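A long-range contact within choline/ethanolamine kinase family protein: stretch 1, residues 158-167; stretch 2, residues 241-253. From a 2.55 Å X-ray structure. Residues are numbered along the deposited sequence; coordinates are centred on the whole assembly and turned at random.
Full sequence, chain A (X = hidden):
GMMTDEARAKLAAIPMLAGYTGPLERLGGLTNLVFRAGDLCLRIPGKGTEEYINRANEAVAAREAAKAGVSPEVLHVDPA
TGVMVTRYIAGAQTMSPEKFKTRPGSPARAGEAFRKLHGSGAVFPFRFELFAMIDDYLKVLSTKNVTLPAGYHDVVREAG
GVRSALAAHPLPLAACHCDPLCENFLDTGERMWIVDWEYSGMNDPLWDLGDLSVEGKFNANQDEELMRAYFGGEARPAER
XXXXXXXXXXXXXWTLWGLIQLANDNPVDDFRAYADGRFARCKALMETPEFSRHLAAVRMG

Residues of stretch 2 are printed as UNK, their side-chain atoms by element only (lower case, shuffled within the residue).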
# COMPACT_ATOMS: atom_id res chain seq x y z
N GLU A 158 22.12 6.30 -7.47
CA GLU A 158 22.15 4.87 -7.18
C GLU A 158 20.86 4.16 -7.59
O GLU A 158 20.90 3.00 -8.01
CB GLU A 158 22.43 4.59 -5.69
CG GLU A 158 23.77 5.10 -5.12
CD GLU A 158 25.02 4.46 -5.75
OE1 GLU A 158 24.88 3.64 -6.69
OE2 GLU A 158 26.17 4.79 -5.31
N ALA A 159 19.72 4.86 -7.50
CA ALA A 159 18.42 4.29 -7.92
C ALA A 159 18.41 3.96 -9.41
O ALA A 159 17.67 3.07 -9.84
CB ALA A 159 17.26 5.23 -7.57
N GLY A 160 19.23 4.66 -10.18
CA GLY A 160 19.40 4.36 -11.59
C GLY A 160 19.93 2.95 -11.74
O GLY A 160 19.47 2.21 -12.60
N GLY A 161 20.87 2.57 -10.88
CA GLY A 161 21.46 1.24 -10.92
C GLY A 161 20.43 0.19 -10.55
O GLY A 161 20.41 -0.91 -11.12
N VAL A 162 19.56 0.54 -9.60
CA VAL A 162 18.48 -0.33 -9.15
C VAL A 162 17.49 -0.54 -10.30
O VAL A 162 17.07 -1.66 -10.60
CB VAL A 162 17.75 0.30 -7.92
CG1 VAL A 162 16.57 -0.55 -7.49
CG2 VAL A 162 18.72 0.54 -6.76
N ARG A 163 17.13 0.56 -10.95
CA ARG A 163 16.23 0.52 -12.09
C ARG A 163 16.78 -0.42 -13.15
O ARG A 163 16.09 -1.25 -13.72
CB ARG A 163 16.11 1.91 -12.69
CG ARG A 163 15.14 2.03 -13.83
CD ARG A 163 15.01 3.48 -14.19
NE ARG A 163 14.01 3.70 -15.22
CZ ARG A 163 13.50 4.89 -15.53
NH1 ARG A 163 13.87 5.98 -14.87
NH2 ARG A 163 12.59 4.98 -16.50
N SER A 164 18.07 -0.23 -13.42
CA SER A 164 18.74 -1.01 -14.42
C SER A 164 18.75 -2.50 -14.08
O SER A 164 18.57 -3.34 -14.96
CB SER A 164 20.14 -0.51 -14.60
OG SER A 164 20.68 -1.19 -15.70
N ALA A 165 18.96 -2.81 -12.80
CA ALA A 165 18.96 -4.19 -12.34
C ALA A 165 17.57 -4.82 -12.53
O ALA A 165 17.45 -5.99 -12.91
CB ALA A 165 19.40 -4.25 -10.88
N LEU A 166 16.53 -4.03 -12.30
CA LEU A 166 15.17 -4.49 -12.49
C LEU A 166 14.80 -4.66 -13.96
O LEU A 166 13.92 -5.47 -14.30
CB LEU A 166 14.18 -3.54 -11.81
CG LEU A 166 14.19 -3.42 -10.28
CD1 LEU A 166 13.39 -2.19 -9.88
CD2 LEU A 166 13.65 -4.67 -9.57
N ALA A 167 15.47 -3.90 -14.83
CA ALA A 167 15.21 -3.96 -16.26
C ALA A 167 16.07 -5.03 -16.93
O ALA A 167 15.79 -5.43 -18.05
CB ALA A 167 15.45 -2.61 -16.90
N UNK A 241 16.06 -10.46 -3.24
CA UNK A 241 16.68 -9.24 -3.76
C UNK A 241 15.67 -8.22 -4.27
O UNK A 241 15.86 -7.01 -4.11
N UNK A 242 14.62 -8.69 -4.92
CA UNK A 242 13.61 -7.78 -5.45
C UNK A 242 12.84 -7.13 -4.30
O UNK A 242 12.58 -5.93 -4.32
n UNK A 242 11.56 -11.59 -9.08
c UNK A 242 12.70 -8.48 -6.48
n UNK A 242 9.43 -10.77 -9.06
c UNK A 242 13.11 -8.09 -7.89
c UNK A 242 12.63 -8.96 -9.03
c UNK A 242 10.73 -10.54 -9.05
n UNK A 242 11.20 -9.29 -9.02
N UNK A 243 12.51 -7.92 -3.29
CA UNK A 243 11.80 -7.37 -2.15
C UNK A 243 12.66 -6.27 -1.52
O UNK A 243 12.22 -5.13 -1.34
c UNK A 243 10.67 -9.55 -1.75
c UNK A 243 10.66 -7.81 0.00
c UNK A 243 11.46 -8.43 -1.12
N UNK A 244 13.91 -6.58 -1.24
CA UNK A 244 14.78 -5.58 -0.63
C UNK A 244 14.89 -4.33 -1.53
O UNK A 244 14.86 -3.20 -1.04
c UNK A 244 16.14 -6.19 -0.29
c UNK A 244 17.13 -5.13 0.16
c UNK A 244 15.94 -7.24 0.77
N UNK A 245 14.97 -4.54 -2.84
CA UNK A 245 15.06 -3.43 -3.80
C UNK A 245 13.83 -2.52 -3.70
O UNK A 245 13.95 -1.27 -3.67
c UNK A 245 17.59 -3.14 -5.33
c UNK A 245 16.68 -4.31 -5.51
c UNK A 245 15.21 -3.97 -5.25
c UNK A 245 14.77 -2.95 -6.27
N UNK A 246 12.65 -3.14 -3.62
CA UNK A 246 11.41 -2.38 -3.49
C UNK A 246 11.28 -1.72 -2.12
O UNK A 246 10.74 -0.62 -2.02
c UNK A 246 10.26 -2.70 -6.30
o UNK A 246 9.98 -4.76 -9.34
c UNK A 246 10.04 -4.39 -8.00
c UNK A 246 10.14 -3.65 -5.29
c UNK A 246 10.22 -3.07 -7.65
c UNK A 246 9.90 -5.36 -7.01
c UNK A 246 9.95 -4.98 -5.67
c UNK A 246 10.19 -3.25 -3.83
N UNK A 247 11.77 -2.37 -1.06
CA UNK A 247 11.81 -1.70 0.23
C UNK A 247 12.47 -0.33 0.04
O UNK A 247 11.94 0.68 0.47
c UNK A 247 12.62 -2.50 1.26
c UNK A 247 11.86 -3.54 2.06
c UNK A 247 12.86 -4.37 2.87
c UNK A 247 12.38 -4.73 4.26
n UNK A 247 13.27 -5.71 4.95
N UNK A 248 13.62 -0.30 -0.64
CA UNK A 248 14.33 0.96 -0.85
C UNK A 248 13.55 1.91 -1.76
O UNK A 248 13.37 3.07 -1.43
c UNK A 248 15.75 0.71 -1.42
N UNK A 249 13.08 1.42 -2.90
CA UNK A 249 12.36 2.27 -3.86
C UNK A 249 11.05 2.79 -3.32
O UNK A 249 10.64 3.89 -3.67
c UNK A 249 15.33 2.37 -7.79
se UNK A 249 14.53 2.78 -6.11
c UNK A 249 13.31 1.24 -6.01
c UNK A 249 12.09 1.52 -5.15
N UNK A 250 10.39 2.00 -2.49
CA UNK A 250 9.15 2.39 -1.85
C UNK A 250 9.35 3.60 -0.97
O UNK A 250 8.65 4.59 -1.07
c UNK A 250 8.63 1.23 -1.01
s UNK A 250 6.99 1.48 -0.37
N UNK A 251 10.36 3.54 -0.11
CA UNK A 251 10.71 4.70 0.71
C UNK A 251 11.07 5.91 -0.15
O UNK A 251 10.68 7.03 0.18
c UNK A 251 11.90 4.39 1.62
c UNK A 251 11.49 3.88 2.99
o UNK A 251 10.38 4.18 3.45
o UNK A 251 12.32 3.21 3.64
N UNK A 252 11.82 5.69 -1.22
CA UNK A 252 12.24 6.80 -2.07
C UNK A 252 11.05 7.50 -2.71
O UNK A 252 10.99 8.73 -2.75
c UNK A 252 13.18 6.30 -3.18
c UNK A 252 14.54 6.76 -5.19
c UNK A 252 13.73 7.39 -4.10
c UNK A 252 14.57 8.37 -3.33
N UNK A 253 10.12 6.70 -3.24
CA UNK A 253 8.91 7.22 -3.90
C UNK A 253 8.19 8.19 -2.99
O UNK A 253 7.98 9.35 -3.33
c UNK A 253 7.97 6.07 -4.27
c UNK A 253 6.65 6.49 -4.92
c UNK A 253 5.69 5.31 -5.08
c UNK A 253 6.97 7.13 -6.27

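Position 241 has backbone atoms alone, which identifies Gly241; it lies out of reach of stretch 1. Position 242 carries three carbons, a nitrogen, then a carbon holding two more nitrogens, a guanidinium on an unbranched arm. This is Arg242, whose CG lies 3.8 Å from Leu166 CD2, so the aliphatic part of the chain makes the contact; NE and NH2 are hydrogen-bonded elsewhere in the structure.

Positions 243 and 244 each have three carbons, one bearing the other two: Val243 and Val244, both too distant to touch stretch 1.

At position 245 four carbons fork at the first, with one arm two carbons long. That beta branch defines Ile245. Its CG2 stands 3.2 Å from Val162 CG1, a tight apolar approach, and 3.9 Å from Leu166 CD2.

Position 246 shows one carbon, then a six-carbon ring bearing an oxygen, hence Tyr246. The CA-to-CB bond points sideways, but the end of the side chain comes nearer: OH is 3.7 Å and CZ 3.9 Å from Leu166 CD2, which approaches the ring obliquely.

Four carbons in a row ending in nitrogen make position 247 Lys247, out of reach. The single side-chain carbon at position 248 gives Ala248; it points toward stretch 1, yet Ala248 CB remains 6.1 Å from Val162 CG2.

Position 249 has an unbranched chain of two carbons, selenium and a terminal carbon: selenomethionine, Met249. Its CE lies 3.2 Å from Val162 CG1, 3.5 Å from Ala159 CB and 3.2 Å from Ala159 O. The methyl thus packs against backbone as well as side chains; Ala159 O keeps its helical hydrogen bond from Arg163 N (2.8 Å).

One carbon and a sulfur at position 250 mark Cys250, and two carbons, the second with two oxygens, mark position 251 as Asp251; neither reaches across. Positions 252 and 253 both hold four carbons forked at the second, the leucine pattern. Leu252 CD2 reaches Ala159 CB at 3.9 Å, whereas Leu253 is out of reach.

The contact is apolar packing between two helices whose N-to-C directions differ by 139°, with axes approaching to 11.2 Å. The pairs Ala159 CA–Met249 CA (7.6 Å), Val162 CA–Ile245 CA (7.1 Å) and Leu166 CA–Arg242 CA (7.9 Å) run in opposite sequence order, as that angle requires. Steps of three or four residues bring successive side chains to the facing surfaces. No hydrogen bond crosses between the stretches; close side-chain fit buries 365 Å² in total, and Leu166 has the largest covered area.

Stretch 2, residues 241-253: GRVVIYKAMCDLL
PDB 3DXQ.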